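PDB 2RLD: four helix bundle protein from Bacteroides thetaiotaomicron VPI-5482, which is of unknown function but binds calcium and belongs to the 23S rRNA-intervening sequence family of four-helix proteins. Local coordinates for residues C[27-30]-C[31-35]; C[82-85]-C[86-90]. All coordinates share one frame; numbering follows the deposited sequence.

Interaction 1 (C[27-30]-C[31-35]); sequences KFLV and NEQKE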
ATOM      1  N   LYS C  27       2.710   4.055 -18.935  1.00 16.28           N
ATOM      2  CA  LYS C  27       1.668   4.591 -19.826  1.00 15.82           C
ATOM      3  C   LYS C  27       1.204   3.581 -20.874  1.00 17.55           C
ATOM      4  O   LYS C  27       0.007   3.415 -21.100  1.00 15.68           O
ATOM      5  CB  LYS C  27       2.175   5.858 -20.516  1.00 16.16           C
ATOM      6  CG  LYS C  27       2.394   7.018 -19.595  1.00 18.88           C
ATOM      7  CD  LYS C  27       3.126   8.138 -20.315  1.00 21.32           C
ATOM      8  CE  LYS C  27       2.249   8.912 -21.227  1.00 25.60           C
ATOM      9  NZ  LYS C  27       3.037   9.893 -22.095  1.00 24.38           N
ATOM     10  N   PHE C  28       2.169   2.906 -21.508  1.00 14.98           N
ATOM     11  CA  PHE C  28       1.888   1.861 -22.481  1.00 15.38           C
ATOM     12  C   PHE C  28       1.019   0.778 -21.881  1.00 15.01           C
ATOM     13  O   PHE C  28      -0.021   0.438 -22.452  1.00 15.81           O
ATOM     14  CB  PHE C  28       3.196   1.270 -22.995  1.00 15.45           C
ATOM     15  CG  PHE C  28       3.014   0.068 -23.873  1.00 15.28           C
ATOM     16  CD1 PHE C  28       2.656   0.212 -25.214  1.00 18.63           C
ATOM     17  CD2 PHE C  28       3.221  -1.192 -23.379  1.00 15.36           C
ATOM     18  CE1 PHE C  28       2.483  -0.899 -26.043  1.00 18.95           C
ATOM     19  CE2 PHE C  28       3.051  -2.322 -24.222  1.00 18.06           C
ATOM     20  CZ  PHE C  28       2.694  -2.150 -25.557  1.00 17.47           C
ATOM     21  N   LEU C  29       1.421   0.269 -20.712  1.00 15.65           N
ATOM     22  CA  LEU C  29       0.719  -0.839 -20.087  1.00 14.96           C
ATOM     23  C   LEU C  29      -0.697  -0.440 -19.705  1.00 17.90           C
ATOM     24  O   LEU C  29      -1.647  -1.168 -19.979  1.00 18.07           O
ATOM     25  CB  LEU C  29       1.477  -1.360 -18.869  1.00 12.41           C
ATOM     26  CG  LEU C  29       2.789  -2.082 -19.164  1.00 16.39           C
ATOM     27  CD1 LEU C  29       3.542  -2.289 -17.854  1.00 13.34           C
ATOM     28  CD2 LEU C  29       2.497  -3.376 -19.930  1.00 19.68           C
ATOM     29  N   VAL C  30      -0.844   0.729 -19.094  1.00 15.05           N
ATOM     30  CA  VAL C  30      -2.164   1.151 -18.644  1.00 14.09           C
ATOM     31  C   VAL C  30      -3.064   1.544 -19.819  1.00 15.16           C
ATOM     32  O   VAL C  30      -4.193   1.071 -19.914  1.00 17.22           O
ATOM     33  CB  VAL C  30      -2.051   2.315 -17.594  1.00 16.68           C
ATOM     34  CG1 VAL C  30      -3.415   2.845 -17.287  1.00 18.05           C
ATOM     35  CG2 VAL C  30      -1.304   1.804 -16.314  1.00 15.90           C
ATOM     36  N   ASN C  31      -2.567   2.408 -20.692  1.00 16.27           N
ATOM     37  CA  ASN C  31      -3.403   3.022 -21.736  1.00 17.32           C
ATOM     38  C   ASN C  31      -3.658   2.103 -22.922  1.00 16.67           C
ATOM     39  O   ASN C  31      -4.795   2.048 -23.442  1.00 19.70           O
ATOM     40  CB  ASN C  31      -2.797   4.330 -22.237  1.00 18.42           C
ATOM     41  CG  ASN C  31      -2.749   5.394 -21.166  1.00 21.87           C
ATOM     42  OD1 ASN C  31      -3.649   5.497 -20.338  1.00 23.19           O
ATOM     43  ND2 ASN C  31      -1.688   6.179 -21.169  1.00 22.60           N
ATOM     44  N   GLU C  32      -2.636   1.349 -23.315  1.00 18.49           N
ATOM     45  CA  GLU C  32      -2.745   0.476 -24.471  0.50 19.94           C
ATOM     46  C   GLU C  32      -3.090  -0.966 -24.090  1.00 18.80           C
ATOM     47  O   GLU C  32      -3.963  -1.576 -24.712  1.00 20.09           O
ATOM     48  CB  GLU C  32      -1.467   0.574 -25.306  0.50 20.52           C
ATOM     49  CG  GLU C  32      -1.070   2.023 -25.561  0.50 22.51           C
ATOM     50  CD  GLU C  32       0.083   2.171 -26.512  0.50 24.39           C
ATOM     51  OE1 GLU C  32       0.127   1.430 -27.518  0.50 26.74           O
ATOM     52  OE2 GLU C  32       0.941   3.037 -26.253  0.50 21.11           O
ATOM     53  N   GLN C  33      -2.434  -1.504 -23.066  1.00 17.64           N
ATOM     54  CA  GLN C  33      -2.670  -2.892 -22.679  1.00 17.07           C
ATOM     55  C   GLN C  33      -3.740  -3.058 -21.593  1.00 17.29           C
ATOM     56  O   GLN C  33      -4.125  -4.185 -21.301  1.00 19.64           O
ATOM     57  CB  GLN C  33      -1.379  -3.589 -22.242  1.00 16.83           C
ATOM     58  CG  GLN C  33      -0.230  -3.498 -23.208  1.00 18.29           C
ATOM     59  CD  GLN C  33      -0.432  -4.343 -24.463  1.00 25.54           C
ATOM     60  OE1 GLN C  33      -1.401  -4.163 -25.186  1.00 26.99           O
ATOM     61  NE2 GLN C  33       0.489  -5.269 -24.723  1.00 23.41           N
ATOM     62  N   LYS C  34      -4.238  -1.954 -21.036  1.00 16.91           N
ATOM     63  CA  LYS C  34      -5.242  -1.996 -19.965  1.00 16.62           C
ATOM     64  C   LYS C  34      -4.807  -2.896 -18.801  1.00 17.96           C
ATOM     65  O   LYS C  34      -5.620  -3.616 -18.239  1.00 20.81           O
ATOM     66  CB  LYS C  34      -6.607  -2.437 -20.507  1.00 16.90           C
ATOM     67  CG  LYS C  34      -7.008  -1.719 -21.775  1.00 18.35           C
ATOM     68  CD  LYS C  34      -6.962  -0.224 -21.634  1.00 19.87           C
ATOM     69  CE  LYS C  34      -7.632   0.460 -22.828  1.00 27.93           C
ATOM     70  NZ  LYS C  34      -7.387   1.922 -22.785  1.00 24.67           N
ATOM     71  N   GLU C  35      -3.524  -2.812 -18.447  1.00 15.47           N
ATOM     72  CA  GLU C  35      -2.916  -3.564 -17.363  1.00 15.65           C
ATOM     73  C   GLU C  35      -2.553  -2.631 -16.223  1.00 17.67           C
ATOM     74  O   GLU C  35      -1.755  -1.688 -16.381  1.00 17.58           O
ATOM     75  CB  GLU C  35      -1.692  -4.326 -17.882  1.00 18.35           C
ATOM     76  CG  GLU C  35      -1.280  -5.511 -17.016  1.00 18.27           C
ATOM     77  CD  GLU C  35      -0.764  -5.120 -15.627  1.00 20.18           C
ATOM     78  OE1 GLU C  35       0.124  -4.235 -15.561  1.00 23.30           O
ATOM     79  OE2 GLU C  35      -1.253  -5.707 -14.613  1.00 20.99           O
TER

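Interaction 2 (C[82-85]-C[86-90]); sequences WLEL and LIRTE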
ATOM      1  N   TRP C  82       9.680  -7.950 -12.686  1.00 14.50           N
ATOM      2  CA  TRP C  82       8.429  -7.523 -13.347  1.00 14.09           C
ATOM      3  C   TRP C  82       8.589  -7.545 -14.867  1.00 16.04           C
ATOM      4  O   TRP C  82       7.672  -7.977 -15.576  1.00 13.85           O
ATOM      5  CB  TRP C  82       7.934  -6.134 -12.861  1.00 15.74           C
ATOM      6  CG  TRP C  82       7.504  -6.143 -11.415  1.00 14.48           C
ATOM      7  CD1 TRP C  82       8.120  -5.514 -10.356  1.00 16.14           C
ATOM      8  CD2 TRP C  82       6.391  -6.854 -10.870  1.00 13.54           C
ATOM      9  NE1 TRP C  82       7.430  -5.794  -9.185  1.00 17.17           N
ATOM     10  CE2 TRP C  82       6.381  -6.622  -9.474  1.00 14.66           C
ATOM     11  CE3 TRP C  82       5.397  -7.681 -11.433  1.00 14.49           C
ATOM     12  CZ2 TRP C  82       5.425  -7.174  -8.639  1.00 17.62           C
ATOM     13  CZ3 TRP C  82       4.430  -8.200 -10.601  1.00 17.65           C
ATOM     14  CH2 TRP C  82       4.459  -7.956  -9.210  1.00 15.58           C
ATOM     15  N   LEU C  83       9.760  -7.156 -15.371  1.00 14.90           N
ATOM     16  CA  LEU C  83       9.964  -7.177 -16.825  1.00 14.34           C
ATOM     17  C   LEU C  83       9.863  -8.609 -17.364  1.00 15.55           C
ATOM     18  O   LEU C  83       9.300  -8.875 -18.427  1.00 15.99           O
ATOM     19  CB  LEU C  83      11.314  -6.573 -17.178  1.00 17.41           C
ATOM     20  CG  LEU C  83      11.430  -5.056 -17.037  1.00 18.15           C
ATOM     21  CD1 LEU C  83      12.891  -4.616 -17.210  1.00 19.84           C
ATOM     22  CD2 LEU C  83      10.484  -4.299 -18.036  1.00 18.72           C
ATOM     23  N   GLU C  84      10.453  -9.543 -16.646  1.00 14.45           N
ATOM     24  CA  GLU C  84      10.431 -10.933 -17.067  1.00 16.41           C
ATOM     25  C   GLU C  84       9.000 -11.466 -17.091  1.00 15.02           C
ATOM     26  O   GLU C  84       8.568 -12.169 -18.023  1.00 14.33           O
ATOM     27  CB  GLU C  84      11.272 -11.767 -16.102  1.00 16.73           C
ATOM     28  CG  GLU C  84      11.492 -13.194 -16.603  1.00 24.64           C
ATOM     29  CD  GLU C  84      12.429 -14.021 -15.714  1.00 28.59           C
ATOM     30  OE1 GLU C  84      13.111 -13.447 -14.827  1.00 31.02           O
ATOM     31  OE2 GLU C  84      12.484 -15.249 -15.932  1.00 33.10           O
ATOM     32  N   LEU C  85       8.256 -11.151 -16.037  1.00 15.55           N
ATOM     33  CA  LEU C  85       6.833 -11.517 -15.995  1.00 14.43           C
ATOM     34  C   LEU C  85       6.037 -10.919 -17.161  1.00 14.65           C
ATOM     35  O   LEU C  85       5.231 -11.611 -17.793  1.00 16.42           O
ATOM     36  CB  LEU C  85       6.230 -11.099 -14.648  1.00 15.47           C
ATOM     37  CG  LEU C  85       4.845 -11.616 -14.311  1.00 18.20           C
ATOM     38  CD1 LEU C  85       4.666 -13.104 -14.592  1.00 17.66           C
ATOM     39  CD2 LEU C  85       4.550 -11.259 -12.848  1.00 17.42           C
ATOM     40  N   LEU C  86       6.275  -9.650 -17.455  1.00 16.30           N
ATOM     41  CA  LEU C  86       5.592  -8.992 -18.561  1.00 15.28           C
ATOM     42  C   LEU C  86       5.878  -9.619 -19.937  1.00 16.27           C
ATOM     43  O   LEU C  86       4.960  -9.815 -20.707  1.00 17.14           O
ATOM     44  CB  LEU C  86       5.893  -7.495 -18.570  1.00 15.87           C
ATOM     45  CG  LEU C  86       5.338  -6.669 -17.394  1.00 15.79           C
ATOM     46  CD1 LEU C  86       6.030  -5.306 -17.296  1.00 14.57           C
ATOM     47  CD2 LEU C  86       3.784  -6.504 -17.575  1.00 18.26           C
ATOM     48  N   ILE C  87       7.132  -9.979 -20.235  1.00 16.30           N
ATOM     49  CA  ILE C  87       7.409 -10.681 -21.511  1.00 14.97           C
ATOM     50  C   ILE C  87       6.821 -12.078 -21.521  1.00 14.63           C
ATOM     51  O   ILE C  87       6.235 -12.498 -22.510  1.00 14.24           O
ATOM     52  CB  ILE C  87       8.930 -10.672 -21.898  1.00 16.64           C
ATOM     53  CG1 ILE C  87       9.149 -11.258 -23.315  1.00 20.18           C
ATOM     54  CG2 ILE C  87       9.778 -11.429 -20.893  1.00 14.17           C
ATOM     55  CD1 ILE C  87       8.472 -10.493 -24.398  1.00 26.72           C
ATOM     56  N   ARG C  88       6.930 -12.807 -20.405  1.00 15.15           N
ATOM     57  CA  ARG C  88       6.369 -14.171 -20.361  1.00 14.45           C
ATOM     58  C   ARG C  88       4.860 -14.208 -20.512  1.00 16.07           C
ATOM     59  O   ARG C  88       4.319 -15.160 -21.044  1.00 17.39           O
ATOM     60  CB  ARG C  88       6.782 -14.887 -19.076  1.00 15.06           C
ATOM     61  CG  ARG C  88       8.278 -15.199 -19.027  1.00 15.55           C
ATOM     62  CD  ARG C  88       8.618 -16.417 -19.865  1.00 20.23           C
ATOM     63  NE  ARG C  88       7.767 -17.569 -19.552  1.00 23.64           N
ATOM     64  CZ  ARG C  88       7.950 -18.379 -18.520  1.00 25.94           C
ATOM     65  NH1 ARG C  88       8.930 -18.166 -17.652  1.00 23.80           N
ATOM     66  NH2 ARG C  88       7.129 -19.387 -18.336  1.00 26.21           N
ATOM     67  N   THR C  89       4.178 -13.150 -20.093  1.00 14.47           N
ATOM     68  CA  THR C  89       2.725 -13.076 -20.249  1.00 14.80           C
ATOM     69  C   THR C  89       2.269 -12.188 -21.433  1.00 15.68           C
ATOM     70  O   THR C  89       1.094 -11.885 -21.542  1.00 16.92           O
ATOM     71  CB  THR C  89       2.075 -12.592 -18.948  1.00 15.41           C
ATOM     72  OG1 THR C  89       2.637 -11.331 -18.556  1.00 15.83           O
ATOM     73  CG2 THR C  89       2.294 -13.620 -17.837  1.00 16.01           C
ATOM     74  N   GLU C  90       3.191 -11.817 -22.316  1.00 15.62           N
ATOM     75  CA  GLU C  90       2.888 -11.185 -23.597  1.00 17.62           C
ATOM     76  C   GLU C  90       2.316  -9.765 -23.487  1.00 15.94           C
ATOM     77  O   GLU C  90       1.692  -9.261 -24.434  1.00 18.32           O
ATOM     78  CB  GLU C  90       2.015 -12.098 -24.460  1.00 16.41           C
ATOM     79  CG  GLU C  90       2.682 -13.490 -24.706  1.00 20.10           C
ATOM     80  CD  GLU C  90       1.795 -14.479 -25.445  1.00 23.51           C
ATOM     81  OE1 GLU C  90       0.808 -14.061 -26.073  1.00 31.46           O
ATOM     82  OE2 GLU C  90       2.103 -15.675 -25.392  1.00 33.90           O
TER
HETATM   83  O   HOH W   1      11.445 -16.659 -18.009  1.00 28.77           O

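Interaction 1 (C[27-30]-C[31-35])
The ring of Phe28 is met by two side chains from the next turn. Gln33 approaches obliquely, its CG 3.6 Å from CE2 and its amide turned 48° from the ring. Glu32, in one of its two conformers, appears to bring its carboxylate to the ring edge, OE2 lying 3.5 Å from CD1 near the ring plane. Phe28 has CG anti to the backbone N (chi1 173°), beside the carbonyl carbon, which sets the ring next to Gln33.

Beneath these side chains the helix widens and ends. Phe28 O accepts from both Glu32 N at 2.9 Å and Gln33 N at 3.2 Å, the second being a pi-type, i to i+5 bond. Leu29 O then receives Glu35 N at 2.9 Å, nearly straight at 173°, across Lys34, whose positive phi turns the chain out of the helix. Lys34 folds back and its NZ donates to Asn31 O at 2.7 Å.

Farther out, Gln33 NE2 bonds to Tyr91 O, and Glu35 OE2 caps Val37 N and Met38 N at the start of helix 38-57. Carbonyls at a helix C-terminus would probably favour the lysine ammonium, while the carboxylate of Glu35 suits the amide-rich start of the following helix.

Interaction 2 (C[82-85]-C[86-90])
With chi1 at 56°, Thr89 holds OG1 between its backbone N and carbonyl carbon, which aims the hydroxyl back at Leu85 O, 2.7 Å away. The same torsion sets CG2 anti to the carbonyl carbon, where it meets Leu85 CD1 at 4.1 Å; that leucine has CG anti to its own N (chi1 -169°). Leu85 O is thus gripped twice, by OG1 and by Thr89 N at 3.0 Å, from opposite faces of its plane. A threonine suits this buried spot because it offers both a donor and a methyl. A valine in its place would probably leave Leu85 O without its hydroxyl donor, keeping only the amide bond.

These bonds close helix 62-88 of the four-helix bundle. The i to i+4 bonds, among them Arg88 N to Glu84 O at 3.0 Å, run on to Thr89 N, and a Schellman motif follows: Glu90, with positive phi, is its C-prime residue, Glu90 N bonding to Ile87 O at 3.1 Å and Tyr91 N to Leu86 O.

On the outer side, a water joins the oppositely charged Glu84 and Arg88, donating to OE2 of Glu84 at 2.7 Å and accepting from NH1 of Arg88 at 3.0 Å. Arg88 NH1 also forms a salt bridge with Glu17 of the third subunit. Leucine suits the inner side, where Leu83 packs on Leu25 of helix 7-32 and on Ile100 of helix 94-116.

How the interactions relate
Interaction 1 comes first along the chain, at the C-terminal end of helix 7-32, and interaction 2 follows at the C-terminal end of helix 62-88. Their centres lie about 14 Å apart on the same side of the chain's centre, so both helices finish at the same end of the bundle. They touch directly where Leu29 CD1 packs on Leu86 CD1 at 4.0 Å. Tyr91, just past 86-90, adds a further tie, as the side chains of Leu29, Glu35 and Leu86 rest against it. Two helix endings, each leading into a turn toward the next helix, are thereby packed together at one end of the fold.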